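Local coordinates for beta-glucosidase (Chaetomella raphigera, PDB 6JXG), which probably hydrolyses terminal, non-reducing beta-D-glucosyl residues with release of beta-D-glucose, as a family 3 glycoside hydrolase of cellulose degradation, at residues Gly108-Ala111 with Gly112-Gly115; Leu223-Gln226 with Gly227-Ser231; Thr600-Gly604 with Gly605-Leu609; Ile636-Pro639 with Gly640-Ala644. All coordinates share one frame; numbering follows the deposited sequence.

Contact 1 (Gly108-Ala111 with Gly112-Gly115)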
# COMPACT_ATOMS: atom_id res chain seq x y z
N GLY A 108 -6.80 7.50 2.13
CA GLY A 108 -5.76 6.46 2.15
C GLY A 108 -4.95 6.65 3.46
O GLY A 108 -5.14 7.64 4.19
N PRO A 109 -3.98 5.78 3.72
CA PRO A 109 -3.51 4.74 2.89
C PRO A 109 -4.28 3.39 3.08
O PRO A 109 -5.25 3.32 3.77
CB PRO A 109 -2.06 4.59 3.31
CG PRO A 109 -2.06 4.89 4.81
CD PRO A 109 -3.23 5.87 4.98
N VAL A 110 -3.85 2.39 2.33
CA VAL A 110 -4.57 1.13 2.21
C VAL A 110 -3.88 0.01 2.97
O VAL A 110 -2.79 -0.44 2.59
CB VAL A 110 -4.73 0.77 0.72
CG1 VAL A 110 -5.33 -0.61 0.58
CG2 VAL A 110 -5.59 1.81 -0.04
N ALA A 111 -4.51 -0.39 4.08
CA ALA A 111 -4.12 -1.59 4.87
C ALA A 111 -4.85 -2.88 4.51
O ALA A 111 -4.46 -3.95 4.99
CB ALA A 111 -4.36 -1.37 6.34
N GLY A 112 -5.95 -2.76 3.75
CA GLY A 112 -6.85 -3.90 3.39
C GLY A 112 -7.39 -3.55 1.99
O GLY A 112 -8.09 -2.56 1.79
N PRO A 113 -7.09 -4.37 0.99
CA PRO A 113 -6.41 -5.65 1.03
C PRO A 113 -4.89 -5.55 1.37
O PRO A 113 -4.19 -4.54 1.00
CB PRO A 113 -6.55 -6.13 -0.37
CG PRO A 113 -6.55 -4.86 -1.22
CD PRO A 113 -7.39 -3.94 -0.40
N ILE A 114 -4.37 -6.58 2.02
CA ILE A 114 -2.91 -6.73 2.14
C ILE A 114 -2.37 -7.38 0.85
O ILE A 114 -1.20 -7.17 0.49
CB ILE A 114 -2.46 -7.53 3.39
CG1 ILE A 114 -2.83 -9.02 3.30
CG2 ILE A 114 -2.98 -6.93 4.71
CD1 ILE A 114 -2.28 -9.84 4.50
N GLY A 115 -3.22 -8.16 0.15
CA GLY A 115 -2.83 -8.84 -1.07
C GLY A 115 -2.48 -10.33 -0.90
O GLY A 115 -1.61 -10.80 -1.57
O HOH W 1 -2.25 -3.07 2.12
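Val110 and Pro113 are joined through a water that donates both its protons, one to Val110 O at 2.7 Å and one to Pro113 O at 2.7 Å. It spans the mouth of the bend made by Ala111 and Gly112. One apolar pair crosses the bend, Val110 CG1 with Pro113 CD at 4.0 Å. Two methyls lie instead against carbonyl oxygens. With CG1 anti to the backbone N (chi1 174°), that methyl of Val110 is brought beside Gly112 O, at 3.6 Å, as well as Pro113 CD. Beyond the bend, Ile114 returns its short branch: CG2 touches Ala111 O at 3.3 Å. With chi1 at 69°, CG1 takes the tight place between the backbone N and the carbonyl carbon, and its longer arm leads away from the bend; the side chain packs on Leu181 and Tyr182 of helix 175-182.

The backbone itself is unusual, since the peptides before Pro109 and before Pro113 are both cis. Gly112 O accepts from His156 ND1, and Glu161 takes the N-H of Ile114 on one carboxylate oxygen and that of Gly115 on the other. Ala111 packs on Met138 of helix 131-147 and on Pro185 and Phe186 of helix 184-191.

This loop follows strand 105-106 in the N-terminal, TIM-barrel-type domain of the family 3 enzymes. Without regular structure of its own, it bonds through its backbone to Cys153, Lys155 and His156 of strand 151-157; the water, His156 ND1 and Glu161 complete the set, and these bonds together with the cis prolines probably fix its course.

Contact 2 (Leu223-Gln226 with Gly227-Ser231)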
# COMPACT_ATOMS: atom_id res chain seq x y z
N LEU A 223 -8.88 -2.14 20.14
CA LEU A 223 -7.86 -1.25 19.67
C LEU A 223 -8.05 0.24 20.16
O LEU A 223 -7.20 1.07 19.88
CB LEU A 223 -7.70 -1.40 18.16
CG LEU A 223 -7.31 -2.81 17.65
CD1 LEU A 223 -7.24 -2.81 16.16
CD2 LEU A 223 -5.96 -3.20 18.26
N ASP A 224 -9.15 0.53 20.89
CA ASP A 224 -9.35 1.83 21.50
C ASP A 224 -9.20 2.99 20.52
O ASP A 224 -8.68 4.06 20.87
CB ASP A 224 -8.39 1.95 22.66
CG ASP A 224 -8.84 2.98 23.70
OD1 ASP A 224 -7.92 3.55 24.32
OD2 ASP A 224 -10.04 3.26 23.79
N PHE A 225 -9.73 2.78 19.32
CA PHE A 225 -9.66 3.77 18.30
C PHE A 225 -10.50 5.00 18.70
O PHE A 225 -11.71 4.86 19.05
CB PHE A 225 -10.18 3.14 17.03
CG PHE A 225 -10.32 4.09 15.86
CD1 PHE A 225 -9.23 4.84 15.39
CD2 PHE A 225 -11.53 4.19 15.17
CE1 PHE A 225 -9.37 5.69 14.27
CE2 PHE A 225 -11.67 5.10 14.11
CZ PHE A 225 -10.59 5.80 13.65
N GLN A 226 -9.90 6.17 18.64
CA GLN A 226 -10.54 7.42 19.07
C GLN A 226 -11.15 8.26 17.93
O GLN A 226 -11.97 9.14 18.22
CB GLN A 226 -9.57 8.28 19.87
CG GLN A 226 -9.00 7.63 21.12
CD GLN A 226 -10.09 7.41 22.13
OE1 GLN A 226 -10.83 8.36 22.48
NE2 GLN A 226 -10.25 6.17 22.59
N GLY A 227 -10.81 7.95 16.66
CA GLY A 227 -11.42 8.58 15.53
C GLY A 227 -12.77 8.02 15.10
O GLY A 227 -13.53 7.39 15.87
N PHE A 228 -13.05 8.18 13.82
CA PHE A 228 -14.34 7.91 13.29
C PHE A 228 -14.23 6.93 12.12
O PHE A 228 -13.20 6.85 11.45
CB PHE A 228 -15.09 9.17 12.89
CG PHE A 228 -14.58 9.83 11.70
CD1 PHE A 228 -15.14 9.57 10.44
CD2 PHE A 228 -13.56 10.81 11.81
CE1 PHE A 228 -14.67 10.21 9.32
CE2 PHE A 228 -13.12 11.48 10.70
CZ PHE A 228 -13.68 11.22 9.43
N VAL A 229 -15.28 6.14 11.97
CA VAL A 229 -15.43 5.17 10.87
C VAL A 229 -16.34 5.69 9.80
O VAL A 229 -17.43 6.13 10.07
CB VAL A 229 -15.97 3.82 11.41
CG1 VAL A 229 -16.05 2.85 10.24
CG2 VAL A 229 -15.01 3.28 12.48
N VAL A 230 -15.86 5.65 8.54
CA VAL A 230 -16.61 6.10 7.41
C VAL A 230 -16.92 4.93 6.49
O VAL A 230 -16.13 3.99 6.38
CB VAL A 230 -15.88 7.24 6.74
CG1 VAL A 230 -14.48 6.86 6.25
CG2 VAL A 230 -16.73 7.78 5.61
N SER A 231 -18.07 4.96 5.83
CA SER A 231 -18.37 3.86 4.92
C SER A 231 -17.63 3.94 3.65
O SER A 231 -17.40 5.02 3.10
CB SER A 231 -19.87 3.75 4.65
OG SER A 231 -20.32 4.86 3.91
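Phe225 lays its ring on the backbone of Gly227, whose N sits 3.5 Å above the ring plane, over its centre. The CH-pi contact of Gly227 CA, 3.8 Å from the Phe225 ring centroid and 26° off the normal, belongs to the same face. A side chain on this glycine would run into Phe225 CZ. Farther along, Phe225 CE2 lies 3.3 Å from Gly227 C and 4.1 Å from Val229 CG2, the latter meeting the ring obliquely. The ring is carried forward over the chain because CG stands anti to the backbone N (chi1 174°).

The loop leads from helix 214-222 into strand 228-231, next to strand 196-199 in the TIM-barrel-type domain. Ile197 of strand 196-199 and Ile190 of helix 184-191 also pack on Phe225. Cutting Phe225 back to an alanine would probably strip Gly227 of its aromatic cover and open a gap against Ile190 and Ile197.

In the next shell, Arg287 NH1 of helix 278-294 bonds to both Phe225 O and Gly227 O. The Gln226 side chain bends at chi2 and its NE2 reaches back to Asp224 O, donating at 3.1 Å from well above the carbonyl plane, while OE1 is held by Gly2 N.

Contact 3 (Thr600-Gly604 with Gly605-Leu609)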
# COMPACT_ATOMS: atom_id res chain seq x y z
N THR A 600 -2.51 -0.86 30.41
CA THR A 600 -3.44 0.23 30.27
C THR A 600 -3.72 0.35 28.71
O THR A 600 -2.82 0.30 27.86
CB THR A 600 -3.06 1.55 31.02
OG1 THR A 600 -2.85 2.64 30.12
CG2 THR A 600 -1.83 1.44 31.96
N LEU A 601 -5.01 0.35 28.39
CA LEU A 601 -5.49 0.45 27.02
C LEU A 601 -5.20 1.85 26.46
O LEU A 601 -5.46 2.88 27.11
CB LEU A 601 -7.01 0.21 27.04
CG LEU A 601 -7.61 -0.60 25.89
CD1 LEU A 601 -6.86 -0.38 24.60
CD2 LEU A 601 -7.54 -2.08 26.21
N ALA A 602 -4.65 1.90 25.25
CA ALA A 602 -4.47 3.15 24.50
C ALA A 602 -4.75 2.82 23.02
O ALA A 602 -4.81 1.65 22.65
CB ALA A 602 -3.06 3.66 24.65
N PRO A 603 -4.88 3.84 22.16
CA PRO A 603 -5.10 3.45 20.74
C PRO A 603 -4.00 2.52 20.28
O PRO A 603 -2.82 2.80 20.53
CB PRO A 603 -5.09 4.78 19.99
CG PRO A 603 -5.61 5.72 21.01
CD PRO A 603 -5.06 5.27 22.35
N GLY A 604 -4.40 1.42 19.66
CA GLY A 604 -3.53 0.38 19.21
C GLY A 604 -3.58 -0.85 20.08
O GLY A 604 -3.10 -1.91 19.66
N GLY A 605 -4.16 -0.74 21.28
CA GLY A 605 -4.23 -1.92 22.16
C GLY A 605 -3.50 -1.64 23.44
O GLY A 605 -3.15 -0.49 23.70
N PRO A 606 -3.32 -2.67 24.30
CA PRO A 606 -2.59 -2.48 25.54
C PRO A 606 -1.26 -1.83 25.25
O PRO A 606 -0.53 -2.30 24.35
CB PRO A 606 -2.39 -3.91 26.05
CG PRO A 606 -3.50 -4.71 25.42
CD PRO A 606 -4.01 -3.96 24.23
N LYS A 607 -0.94 -0.78 26.00
CA LYS A 607 0.15 0.10 25.72
C LYS A 607 1.45 -0.69 25.68
O LYS A 607 2.33 -0.44 24.86
CB LYS A 607 0.17 1.16 26.80
CG LYS A 607 1.12 2.32 26.61
CD LYS A 607 0.97 3.38 27.72
CE LYS A 607 -0.47 3.46 28.25
NZ LYS A 607 -0.82 4.69 29.01
N GLY A 608 1.57 -1.71 26.53
CA GLY A 608 2.82 -2.47 26.58
C GLY A 608 3.16 -3.19 25.28
O GLY A 608 4.31 -3.55 25.07
N LEU A 609 2.18 -3.48 24.44
CA LEU A 609 2.46 -4.05 23.13
C LEU A 609 3.49 -3.34 22.29
O LEU A 609 4.25 -3.99 21.50
CB LEU A 609 1.17 -4.28 22.36
CG LEU A 609 0.21 -5.35 22.86
CD1 LEU A 609 -0.92 -5.51 21.86
CD2 LEU A 609 0.85 -6.69 23.13
O HOH W 2 -1.48 1.31 22.45
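Gly605 O is reached by two donors: Ala602 N bonds to it at 3.2 Å, and water 2 approaches to 2.8 Å. The water also reaches Pro603 O at 2.8 Å, but it has more acceptors around it than protons to give, so neither bond need be made all the time. The return bond is shorter, Gly605 N to Ala602 O at 2.8 Å with an N-H...O angle of 159°. Together the two backbone bonds make Ala602 and Gly605 the hydrogen-bonded pair that closes the hairpin.

Between them Pro603 and Gly604 form the corner of a type II beta turn, with glycine at the third position carrying a positive phi (105°). The result is a beta hairpin with a two-residue loop, its strands 601-602 and 605-606, in which Leu601 and Pro606 are the non-hydrogen-bonded antiparallel pair. Gly605 also has a positive phi, at which a CB would collide with Gly604 O.

On the face of Leu601 and Pro606, the leucine CD1 lies alongside the Gly605 carbonyl carbon at 3.8 Å. At the open end Thr600 O takes the N-H of Lys607 at 2.9 Å. The lysine chain then crosses Thr600 obliquely and bends at chi3, which brings NZ to Thr600 OG1 at 3.1 Å in a weak bond; both residues are exposed. Farther on, Leu609 N bonds to Pro606 O. Tyr610 OH holds Gly604 O, and Arg672 NE holds Gly608 O.

Contact 4 (Ile636-Pro639 with Gly640-Ala644)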
# COMPACT_ATOMS: atom_id res chain seq x y z
N ILE A 636 11.94 -13.65 12.53
CA ILE A 636 11.89 -14.29 13.83
C ILE A 636 11.14 -15.60 13.76
O ILE A 636 10.11 -15.71 13.08
CB ILE A 636 11.26 -13.34 14.83
CG1 ILE A 636 12.27 -12.19 15.00
CG2 ILE A 636 10.90 -14.04 16.12
CD1 ILE A 636 12.02 -11.28 16.14
N GLY A 637 11.67 -16.61 14.44
CA GLY A 637 11.00 -17.89 14.56
C GLY A 637 10.60 -18.02 16.00
O GLY A 637 11.37 -17.68 16.88
N LEU A 638 9.35 -18.38 16.25
CA LEU A 638 8.88 -18.45 17.63
C LEU A 638 9.29 -19.76 18.29
O LEU A 638 9.44 -20.77 17.64
CB LEU A 638 7.36 -18.39 17.63
CG LEU A 638 6.59 -17.12 17.85
CD1 LEU A 638 7.35 -15.77 17.87
CD2 LEU A 638 5.40 -17.18 16.93
N PRO A 639 9.42 -19.75 19.62
CA PRO A 639 9.75 -21.01 20.32
C PRO A 639 8.66 -22.10 20.20
O PRO A 639 7.47 -21.80 19.90
CB PRO A 639 9.90 -20.57 21.77
CG PRO A 639 9.12 -19.36 21.89
CD PRO A 639 9.12 -18.65 20.54
N GLY A 640 9.05 -23.36 20.49
CA GLY A 640 8.10 -24.47 20.53
C GLY A 640 6.99 -24.30 21.55
O GLY A 640 5.93 -24.86 21.36
N SER A 641 7.16 -23.44 22.57
CA SER A 641 6.04 -23.10 23.50
C SER A 641 4.82 -22.43 22.83
O SER A 641 3.70 -22.59 23.28
CB SER A 641 6.50 -22.26 24.69
OG SER A 641 7.12 -21.04 24.31
N ALA A 642 5.05 -21.79 21.67
CA ALA A 642 4.00 -21.10 20.90
C ALA A 642 3.26 -22.04 19.98
O ALA A 642 3.84 -23.01 19.54
CB ALA A 642 4.66 -19.99 20.07
N PRO A 643 1.99 -21.72 19.60
CA PRO A 643 1.30 -22.54 18.68
C PRO A 643 1.99 -22.55 17.33
O PRO A 643 2.83 -21.73 17.11
CB PRO A 643 -0.11 -21.92 18.64
CG PRO A 643 0.11 -20.50 18.94
CD PRO A 643 1.18 -20.55 19.98
N ALA A 644 1.64 -23.49 16.47
CA ALA A 644 2.30 -23.62 15.18
C ALA A 644 2.13 -22.36 14.31
O ALA A 644 1.05 -21.80 14.13
CB ALA A 644 1.83 -24.84 14.48
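The flat carbonyl group of Pro639 is met from above its plane by the N-H of Ala642, which bonds to Pro639 O at 3.0 Å with an N-H...O angle of 157°. The donor stands 48° out of that plane, away from the direction of a lone pair. The methyl of Ala642 comes to the same oxygen, with CB 3.3 Å from Pro639 O; one residue thus brings both its N-H and its methyl to this carbonyl.

On its CB-CG side the puckered Pro639 ring meets the serine hydroxyl: Ser641 OG lies 3.6 Å from Pro639 CG. The oxygen takes the place between its own backbone N and carbonyl carbon (chi1 58°), where it hydrogen-bonds to Ser690 O; that bond, rather than the ring, gives the hydroxyl its polar partner. Leu638 and Ala642 meet through their CB atoms at 4.0 Å, a small apolar touch across the mouth of the turn.

Beyond the segments, Phe693 of strand 692-698 packs on Leu638 and Pro639, and Tyr677 of strand 677-679 receives Ala642 and Pro643. Pro639 to Ala642 form a type I beta turn, opening the surface loop that leads from strand 628-637 to its antiparallel neighbour 649-658 in the fibronectin type III-like domain.

Overall arrangement
Only contacts 2 and 3 touch. Leu223 O probably accepts a hydrogen bond from Gly604 N at 2.8 Å, and Leu601 CD1 packs on Asp224 CB at 3.4 Å, so the hairpin of 600-609 is docked on the helix-to-strand connection of the N-terminal domain. Contacts 1 and 2 belong to that same TIM-barrel-type domain, their centres about 16 Å apart; contact 1 lies nearest the middle of the chain, its centre about 5 Å from the chain's centre. Contact 4 lies in the fibronectin type III-like domain, its centre about 23 Å from that of contact 3 and 27 Å from that of contact 1. The sugars in the structure are attached glycans and mark no substrate pocket.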